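Local coordinates for protein NEQ011 (Nanoarchaeum equitans Kin4-M, PDB 6GQ8) that probably reduces superoxide to hydrogen peroxide at a mononuclear iron centre, as a superoxide reductase of the desulfoferrodoxin family, at residues L22-I27 with I80-L85; W45-F50 with P57-R62. All coordinates share one frame; numbering follows the deposited sequence.

Contact 1 (L22-I27 with I80-L85); sequences LYKITI and IVYAKL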
ATOM      1  N   LEU A  22      -1.545 -24.068  -5.210  1.00 66.31           N
ATOM      2  CA  LEU A  22      -1.852 -22.809  -4.551  1.00 58.25           C
ATOM      3  C   LEU A  22      -2.552 -23.035  -3.218  1.00 60.16           C
ATOM      4  O   LEU A  22      -3.394 -23.930  -3.089  1.00 59.44           O
ATOM      5  CB  LEU A  22      -2.740 -21.951  -5.453  1.00 58.17           C
ATOM      6  CG  LEU A  22      -2.073 -21.388  -6.708  1.00 59.12           C
ATOM      7  CD1 LEU A  22      -3.019 -20.474  -7.469  1.00 59.39           C
ATOM      8  CD2 LEU A  22      -0.796 -20.666  -6.341  1.00 61.96           C
ATOM      9  N   TYR A  23      -2.192 -22.225  -2.227  1.00 53.92           N
ATOM     10  CA  TYR A  23      -2.999 -22.082  -1.024  1.00 53.85           C
ATOM     11  C   TYR A  23      -3.994 -20.954  -1.260  1.00 51.30           C
ATOM     12  O   TYR A  23      -3.597 -19.828  -1.580  1.00 48.77           O
ATOM     13  CB  TYR A  23      -2.139 -21.788   0.205  1.00 50.62           C
ATOM     14  CG  TYR A  23      -1.353 -22.971   0.728  1.00 52.95           C
ATOM     15  CD1 TYR A  23      -1.957 -23.927   1.538  1.00 56.18           C
ATOM     16  CD2 TYR A  23      -0.004 -23.125   0.429  1.00 53.66           C
ATOM     17  CE1 TYR A  23      -1.242 -25.009   2.025  1.00 57.72           C
ATOM     18  CE2 TYR A  23       0.716 -24.203   0.912  1.00 61.13           C
ATOM     19  CZ  TYR A  23       0.093 -25.142   1.707  1.00 62.13           C
ATOM     20  OH  TYR A  23       0.812 -26.216   2.188  1.00 66.49           O
ATOM     21  N   LYS A  24      -5.280 -21.255  -1.106  1.00 52.03           N
ATOM     22  CA  LYS A  24      -6.328 -20.246  -1.192  1.00 50.90           C
ATOM     23  C   LYS A  24      -6.600 -19.754   0.223  1.00 50.53           C
ATOM     24  O   LYS A  24      -7.136 -20.495   1.053  1.00 49.95           O
ATOM     25  CB  LYS A  24      -7.584 -20.817  -1.842  1.00 54.16           C
ATOM     26  CG  LYS A  24      -8.763 -19.860  -1.876  1.00 53.76           C
ATOM     27  CD  LYS A  24     -10.029 -20.560  -2.352  1.00 57.73           C
ATOM     28  CE  LYS A  24     -11.217 -19.611  -2.368  1.00 57.88           C
ATOM     29  NZ  LYS A  24     -12.477 -20.305  -2.743  1.00 68.73           N
ATOM     30  N   ILE A  25      -6.233 -18.508   0.494  1.00 45.81           N
ATOM     31  CA  ILE A  25      -6.178 -17.980   1.850  1.00 43.72           C
ATOM     32  C   ILE A  25      -7.214 -16.871   1.958  1.00 46.56           C
ATOM     33  O   ILE A  25      -7.074 -15.813   1.330  1.00 41.65           O
ATOM     34  CB  ILE A  25      -4.775 -17.466   2.202  1.00 41.81           C
ATOM     35  CG1 ILE A  25      -3.745 -18.588   2.033  1.00 43.38           C
ATOM     36  CG2 ILE A  25      -4.741 -16.942   3.625  1.00 40.21           C
ATOM     37  CD1 ILE A  25      -2.312 -18.098   1.954  1.00 42.36           C
ATOM     38  N   THR A  26      -8.258 -17.115   2.742  1.00 46.05           N
ATOM     39  CA  THR A  26      -9.297 -16.128   2.999  1.00 46.64           C
ATOM     40  C   THR A  26      -9.017 -15.465   4.342  1.00 45.51           C
ATOM     41  O   THR A  26      -8.729 -16.150   5.328  1.00 47.57           O
ATOM     42  CB  THR A  26     -10.686 -16.772   3.005  1.00 52.17           C
ATOM     43  OG1 THR A  26     -10.911 -17.456   1.765  1.00 48.82           O
ATOM     44  CG2 THR A  26     -11.768 -15.714   3.194  1.00 48.07           C
ATOM     45  N   ILE A  27      -9.093 -14.137   4.371  1.00 43.38           N
ATOM     46  CA  ILE A  27      -8.917 -13.363   5.592  1.00 43.29           C
ATOM     47  C   ILE A  27     -10.143 -12.478   5.749  1.00 43.44           C
ATOM     48  O   ILE A  27     -10.496 -11.735   4.827  1.00 41.78           O
ATOM     49  CB  ILE A  27      -7.634 -12.509   5.561  1.00 40.70           C
ATOM     50  CG1 ILE A  27      -6.427 -13.357   5.155  1.00 40.48           C
ATOM     51  CG2 ILE A  27      -7.383 -11.879   6.920  1.00 41.13           C
ATOM     52  CD1 ILE A  27      -5.330 -12.561   4.494  1.00 37.78           C
ATOM     53  N   ILE A  80      -9.562 -12.661  -0.380  1.00 34.38           N
ATOM     54  CA  ILE A  80      -9.004 -13.963  -0.716  1.00 37.87           C
ATOM     55  C   ILE A  80      -7.785 -13.731  -1.596  1.00 37.97           C
ATOM     56  O   ILE A  80      -7.868 -13.017  -2.602  1.00 36.97           O
ATOM     57  CB  ILE A  80     -10.031 -14.865  -1.424  1.00 43.54           C
ATOM     58  CG1 ILE A  80     -11.319 -14.960  -0.605  1.00 44.67           C
ATOM     59  CG2 ILE A  80      -9.453 -16.257  -1.657  1.00 40.20           C
ATOM     60  CD1 ILE A  80     -12.324 -15.949  -1.162  1.00 52.41           C
ATOM     61  N   VAL A  81      -6.649 -14.301  -1.195  1.00 33.99           N
ATOM     62  CA  VAL A  81      -5.422 -14.237  -1.972  1.00 33.52           C
ATOM     63  C   VAL A  81      -4.938 -15.663  -2.195  1.00 37.27           C
ATOM     64  O   VAL A  81      -5.439 -16.616  -1.598  1.00 36.80           O
ATOM     65  CB  VAL A  81      -4.322 -13.386  -1.300  1.00 33.47           C
ATOM     66  CG1 VAL A  81      -4.771 -11.932  -1.160  1.00 35.56           C
ATOM     67  CG2 VAL A  81      -3.921 -13.975   0.044  1.00 30.97           C
ATOM     68  N   TYR A  82      -3.938 -15.793  -3.065  1.00 37.79           N
ATOM     69  CA  TYR A  82      -3.442 -17.086  -3.523  1.00 37.59           C
ATOM     70  C   TYR A  82      -1.923 -17.046  -3.508  1.00 36.81           C
ATOM     71  O   TYR A  82      -1.327 -16.085  -4.006  1.00 37.39           O
ATOM     72  CB  TYR A  82      -3.940 -17.408  -4.938  1.00 40.04           C
ATOM     73  CG  TYR A  82      -5.444 -17.475  -5.078  1.00 45.87           C
ATOM     74  CD1 TYR A  82      -6.103 -18.695  -5.104  1.00 44.07           C
ATOM     75  CD2 TYR A  82      -6.202 -16.316  -5.192  1.00 46.54           C
ATOM     76  CE1 TYR A  82      -7.477 -18.762  -5.235  1.00 52.89           C
ATOM     77  CE2 TYR A  82      -7.577 -16.371  -5.318  1.00 49.27           C
ATOM     78  CZ  TYR A  82      -8.209 -17.596  -5.342  1.00 52.64           C
ATOM     79  OH  TYR A  82      -9.578 -17.651  -5.472  1.00 57.79           O
ATOM     80  N   ALA A  83      -1.299 -18.078  -2.942  1.00 37.55           N
ATOM     81  CA  ALA A  83       0.151 -18.097  -2.814  1.00 37.13           C
ATOM     82  C   ALA A  83       0.680 -19.517  -2.944  1.00 44.24           C
ATOM     83  O   ALA A  83       0.018 -20.483  -2.555  1.00 46.22           O
ATOM     84  CB  ALA A  83       0.603 -17.506  -1.475  1.00 35.17           C
ATOM     85  N   LYS A  84       1.888 -19.621  -3.494  1.00 40.01           N
ATOM     86  CA  LYS A  84       2.683 -20.839  -3.446  1.00 43.51           C
ATOM     87  C   LYS A  84       3.592 -20.753  -2.227  1.00 45.33           C
ATOM     88  O   LYS A  84       4.404 -19.828  -2.124  1.00 39.62           O
ATOM     89  CB  LYS A  84       3.518 -20.975  -4.719  1.00 47.28           C
ATOM     90  CG  LYS A  84       2.704 -21.022  -5.997  1.00 51.00           C
ATOM     91  CD  LYS A  84       3.589 -21.213  -7.220  1.00 55.78           C
ATOM     92  CE  LYS A  84       2.756 -21.397  -8.478  1.00 60.10           C
ATOM     93  NZ  LYS A  84       3.606 -21.646  -9.673  1.00 68.05           N
ATOM     94  N   LEU A  85       3.460 -21.701  -1.305  1.00 41.89           N
ATOM     95  CA  LEU A  85       4.229 -21.684  -0.068  1.00 42.24           C
ATOM     96  C   LEU A  85       5.015 -22.979   0.059  1.00 47.79           C
ATOM     97  O   LEU A  85       4.444 -24.069  -0.050  1.00 49.39           O
ATOM     98  CB  LEU A  85       3.318 -21.495   1.147  1.00 40.55           C
ATOM     99  CG  LEU A  85       2.406 -20.269   1.104  1.00 38.33           C
ATOM    100  CD1 LEU A  85       1.472 -20.256   2.302  1.00 40.57           C
ATOM    101  CD2 LEU A  85       3.234 -18.996   1.046  1.00 36.47           C
TER

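Contact 2 (W45-F50 with P57-R62); sequences WVDLYF and PTHIAR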
ATOM      1  N   TRP A  45      -6.880  -2.167   6.670  1.00 27.19           N
ATOM      2  CA  TRP A  45      -6.023  -3.034   5.873  1.00 26.33           C
ATOM      3  C   TRP A  45      -5.697  -4.303   6.646  1.00 25.07           C
ATOM      4  O   TRP A  45      -5.902  -4.391   7.859  1.00 25.61           O
ATOM      5  CB  TRP A  45      -4.736  -2.311   5.456  1.00 21.85           C
ATOM      6  CG  TRP A  45      -3.956  -1.699   6.588  1.00 19.68           C
ATOM      7  CD1 TRP A  45      -3.984  -0.389   6.990  1.00 22.95           C
ATOM      8  CD2 TRP A  45      -3.026  -2.362   7.452  1.00 20.57           C
ATOM      9  NE1 TRP A  45      -3.129  -0.202   8.048  1.00 23.50           N
ATOM     10  CE2 TRP A  45      -2.524  -1.396   8.347  1.00 22.41           C
ATOM     11  CE3 TRP A  45      -2.556  -3.678   7.545  1.00 24.90           C
ATOM     12  CZ2 TRP A  45      -1.587  -1.706   9.332  1.00 26.84           C
ATOM     13  CZ3 TRP A  45      -1.627  -3.985   8.522  1.00 23.43           C
ATOM     14  CH2 TRP A  45      -1.153  -3.002   9.404  1.00 26.80           C
ATOM     15  N   VAL A  46      -5.176  -5.287   5.915  1.00 27.67           N
ATOM     16  CA  VAL A  46      -4.667  -6.524   6.492  1.00 27.83           C
ATOM     17  C   VAL A  46      -3.365  -6.887   5.786  1.00 23.22           C
ATOM     18  O   VAL A  46      -3.286  -6.843   4.555  1.00 20.68           O
ATOM     19  CB  VAL A  46      -5.687  -7.677   6.388  1.00 35.19           C
ATOM     20  CG1 VAL A  46      -6.229  -7.791   4.974  1.00 36.83           C
ATOM     21  CG2 VAL A  46      -5.056  -8.989   6.827  1.00 39.03           C
ATOM     22  N   ASP A  47      -2.338  -7.212   6.566  1.00 22.98           N
ATOM     23  CA  ASP A  47      -1.093  -7.759   6.043  1.00 26.10           C
ATOM     24  C   ASP A  47      -1.056  -9.256   6.315  1.00 27.80           C
ATOM     25  O   ASP A  47      -1.427  -9.705   7.403  1.00 31.52           O
ATOM     26  CB  ASP A  47       0.124  -7.089   6.686  1.00 27.45           C
ATOM     27  CG  ASP A  47       0.522  -5.802   5.993  1.00 30.19           C
ATOM     28  OD1 ASP A  47       0.312  -5.693   4.770  1.00 31.43           O
ATOM     29  OD2 ASP A  47       1.058  -4.900   6.676  1.00 33.40           O
ATOM     30  N   LEU A  48      -0.619 -10.028   5.321  1.00 29.05           N
ATOM     31  CA  LEU A  48      -0.519 -11.478   5.443  1.00 27.31           C
ATOM     32  C   LEU A  48       0.935 -11.893   5.276  1.00 29.40           C
ATOM     33  O   LEU A  48       1.559 -11.581   4.256  1.00 29.80           O
ATOM     34  CB  LEU A  48      -1.395 -12.182   4.406  1.00 29.31           C
ATOM     35  CG  LEU A  48      -1.313 -13.711   4.386  1.00 35.46           C
ATOM     36  CD1 LEU A  48      -1.923 -14.312   5.646  1.00 35.62           C
ATOM     37  CD2 LEU A  48      -1.980 -14.270   3.144  1.00 38.07           C
ATOM     38  N   TYR A  49       1.467 -12.602   6.268  1.00 26.25           N
ATOM     39  CA  TYR A  49       2.825 -13.121   6.221  1.00 30.07           C
ATOM     40  C   TYR A  49       2.806 -14.640   6.312  1.00 32.28           C
ATOM     41  O   TYR A  49       1.868 -15.239   6.850  1.00 35.95           O
ATOM     42  CB  TYR A  49       3.680 -12.564   7.365  1.00 30.47           C
ATOM     43  CG  TYR A  49       3.771 -11.053   7.416  1.00 31.25           C
ATOM     44  CD1 TYR A  49       4.835 -10.380   6.826  1.00 29.17           C
ATOM     45  CD2 TYR A  49       2.806 -10.304   8.073  1.00 31.02           C
ATOM     46  CE1 TYR A  49       4.927  -8.998   6.878  1.00 29.32           C
ATOM     47  CE2 TYR A  49       2.890  -8.923   8.133  1.00 27.87           C
ATOM     48  CZ  TYR A  49       3.952  -8.278   7.535  1.00 29.76           C
ATOM     49  OH  TYR A  49       4.035  -6.908   7.590  1.00 35.59           O
ATOM     50  N   PHE A  50       3.856 -15.261   5.781  1.00 36.01           N
ATOM     51  CA  PHE A  50       4.127 -16.676   5.999  1.00 34.74           C
ATOM     52  C   PHE A  50       5.507 -16.790   6.624  1.00 40.81           C
ATOM     53  O   PHE A  50       6.489 -16.299   6.058  1.00 36.08           O
ATOM     54  CB  PHE A  50       4.052 -17.480   4.700  1.00 35.85           C
ATOM     55  CG  PHE A  50       4.457 -18.922   4.860  1.00 42.14           C
ATOM     56  CD1 PHE A  50       3.806 -19.740   5.770  1.00 41.76           C
ATOM     57  CD2 PHE A  50       5.480 -19.460   4.098  1.00 41.59           C
ATOM     58  CE1 PHE A  50       4.171 -21.068   5.922  1.00 48.29           C
ATOM     59  CE2 PHE A  50       5.849 -20.790   4.243  1.00 49.75           C
ATOM     60  CZ  PHE A  50       5.195 -21.594   5.156  1.00 49.87           C
ATOM     61  N   PRO A  57       9.788 -14.250   8.592  1.00 50.05           N
ATOM     62  CA  PRO A  57       8.456 -14.093   7.997  1.00 46.90           C
ATOM     63  C   PRO A  57       8.553 -13.446   6.623  1.00 44.47           C
ATOM     64  O   PRO A  57       9.241 -12.438   6.442  1.00 41.78           O
ATOM     65  CB  PRO A  57       7.719 -13.193   8.998  1.00 47.91           C
ATOM     66  CG  PRO A  57       8.800 -12.475   9.729  1.00 50.09           C
ATOM     67  CD  PRO A  57       9.946 -13.441   9.813  1.00 52.64           C
ATOM     68  N   THR A  58       7.871 -14.043   5.652  1.00 40.80           N
ATOM     69  CA  THR A  58       7.821 -13.520   4.293  1.00 37.44           C
ATOM     70  C   THR A  58       6.481 -12.836   4.057  1.00 31.30           C
ATOM     71  O   THR A  58       5.425 -13.434   4.282  1.00 31.42           O
ATOM     72  CB  THR A  58       8.032 -14.635   3.267  1.00 37.04           C
ATOM     73  OG1 THR A  58       9.364 -15.151   3.385  1.00 42.66           O
ATOM     74  CG2 THR A  58       7.806 -14.114   1.856  1.00 36.48           C
ATOM     75  N   HIS A  59       6.530 -11.580   3.621  1.00 30.35           N
ATOM     76  CA  HIS A  59       5.310 -10.847   3.317  1.00 31.17           C
ATOM     77  C   HIS A  59       4.668 -11.433   2.068  1.00 29.25           C
ATOM     78  O   HIS A  59       5.290 -11.464   1.000  1.00 30.36           O
ATOM     79  CB  HIS A  59       5.614  -9.363   3.120  1.00 28.27           C
ATOM     80  CG  HIS A  59       4.432  -8.471   3.333  1.00 28.76           C
ATOM     81  ND1 HIS A  59       4.534  -7.096   3.370  1.00 29.77           N
ATOM     82  CD2 HIS A  59       3.124  -8.756   3.528  1.00 29.21           C
ATOM     83  CE1 HIS A  59       3.339  -6.573   3.575  1.00 28.42           C
ATOM     84  NE2 HIS A  59       2.466  -7.559   3.680  1.00 28.40           N
ATOM     85  N   ILE A  60       3.433 -11.903   2.197  1.00 28.32           N
ATOM     86  CA  ILE A  60       2.726 -12.547   1.095  1.00 31.00           C
ATOM     87  C   ILE A  60       1.796 -11.574   0.384  1.00 28.82           C
ATOM     88  O   ILE A  60       1.811 -11.477  -0.843  1.00 31.03           O
ATOM     89  CB  ILE A  60       1.952 -13.787   1.596  1.00 32.40           C
ATOM     90  CG1 ILE A  60       2.909 -14.831   2.181  1.00 31.37           C
ATOM     91  CG2 ILE A  60       1.144 -14.390   0.460  1.00 33.18           C
ATOM     92  CD1 ILE A  60       3.938 -15.351   1.195  1.00 32.79           C
ATOM     93  N   ALA A  61       0.972 -10.849   1.137  1.00 29.34           N
ATOM     94  CA  ALA A  61       0.005  -9.949   0.530  1.00 26.67           C
ATOM     95  C   ALA A  61      -0.248  -8.761   1.445  1.00 25.22           C
ATOM     96  O   ALA A  61      -0.088  -8.851   2.666  1.00 28.43           O
ATOM     97  CB  ALA A  61      -1.315 -10.662   0.225  1.00 26.87           C
ATOM     98  N   ARG A  62      -0.624  -7.642   0.831  1.00 24.82           N
ATOM     99  CA  ARG A  62      -1.106  -6.460   1.538  1.00 24.08           C
ATOM    100  C   ARG A  62      -2.405  -6.022   0.876  1.00 24.13           C
ATOM    101  O   ARG A  62      -2.430  -5.767  -0.332  1.00 29.98           O
ATOM    102  CB  ARG A  62      -0.059  -5.342   1.509  1.00 25.12           C
ATOM    103  CG  ARG A  62      -0.512  -3.995   2.053  1.00 23.57           C
ATOM    104  CD  ARG A  62       0.690  -3.085   2.340  1.00 28.13           C
ATOM    105  NE  ARG A  62       1.343  -3.414   3.605  1.00 28.53           N
ATOM    106  CZ  ARG A  62       2.482  -2.872   4.028  1.00 28.55           C
ATOM    107  NH1 ARG A  62       3.114  -1.973   3.285  1.00 29.72           N
ATOM    108  NH2 ARG A  62       2.990  -3.228   5.201  1.00 30.11           N
TER

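Contact 1 (L22-I27 with I80-L85)
Leu-22 meets strand 80-84 with its two methyls: CD2 lies 3.5 Å from CG of Lys-84, and CD1 touches CB of Tyr-82, the side chains of Leu-22 and Tyr-82 crossing at about a right angle. The ladder begins at Tyr-23, whose N gives a nearly straight bond (170°) to O of Ala-83 at 2.8 Å and whose O takes the N-H of Ala-83. With CG beside the backbone N (chi1 -74°), the ring of Tyr-23 brings CD2 to 3.7 Å from CD1 of Leu-85; Lys-18 makes a cation-pi contact with this ring. Lys-24 lies on the other face, its chain extended alongside Tyr-82, so that CG of Lys-24 sits 3.8 Å from CE1 of Tyr-82. Strand 22-29 is the middle strand of the three-stranded antiparallel sheet in this beta sandwich, and strand 74-84 continues the sheet into a second subunit. Ile-25, back on the face of Tyr-23, repeats the reciprocal pairing with Val-81, Ile-25 N to Val-81 O measuring 2.9 Å. Thr-26 runs beside Ile-80, OG1 of Thr-26 lying 3.5 Å from CG1 of Ile-80. An alanine at Ile-80 would probably loosen this packing, losing CG1 and CD1 against Thr-26 and CG2 against the methylenes of Lys-24.

Contact 2 (W45-F50 with P57-R62)
The carboxylate of Asp-47 and the guanidinium of Arg-62 extend from the same face of the sheet, and the arginine holds the acid through NE and NH2, one nitrogen to each oxygen. NE of Arg-62 meets the syn lone pair of OD1 of Asp-47 at 2.8 Å; NH2 of Arg-62 reaches OD2 of Asp-47 at 3.0 Å from above the carboxylate plane. The two planes are turned 34° from each other, and both oxygens stay close to the guanidinium plane. The bend of the Arg-62 chain at chi3 brings NE round to the acid, and NH1 bridges to Glu-64 of a third subunit. The His-59 ring stands almost upright to the carboxylate (88°), presenting its edge: NE2 of His-59 gives OD1 of Asp-47 a weak bond of 3.1 Å. The stronger partner of His-59 is Trp-45 of the third subunit, whose NE1 donates to ND1 of His-59. Two cationic or donor groups on one acid would probably keep Asp-47 ionised. One face of the His-59 ring carries Tyr-49 in an offset stack, planes 23° apart and centroids 4.5 Å apart, with CE1 of Tyr-49 lying over the rim at 3.6 Å from CG of His-59. Strands 43-52 and 58-65 form a beta hairpin, interrupted here by a classic beta bulge: two residues, Ile-60 and Ala-61, stand opposite the single Leu-48, whose O accepts from Ile-60 N at 2.8 Å and, less closely, from Ala-61 N. At the bulge the CB of Ile-60 is directed toward strand 45-50; CG1 of Ile-60 sits 3.8 Å from CB of Phe-50 and CG2 lies alongside CD2 of Leu-48. Beyond it, Phe-50 and Thr-58 exchange two backbone hydrogen bonds.

Contact 1 and contact 2 belong to the two facing sheets of the beta sandwich, their centres about 11 Å apart, and their inward side chains form a shared apolar core. CG2 of Val-81 packs 3.7 Å from CD2 of Leu-48, and CB of Ala-83 lies 3.7 Å from CG2 of Ile-60, so the bulge residue of contact 2 bears on contact 1. Ile-27 meets Val-46 at one end of the interface, and Leu-85 meets Ile-60 and Phe-50 at the other. Both contacts also touch the second subunit. The iron lies beyond the Val-46 end: that side chain is about 14 Å from the metal and about 11 Å from the side chains of the ligands Cys-97 and His-10.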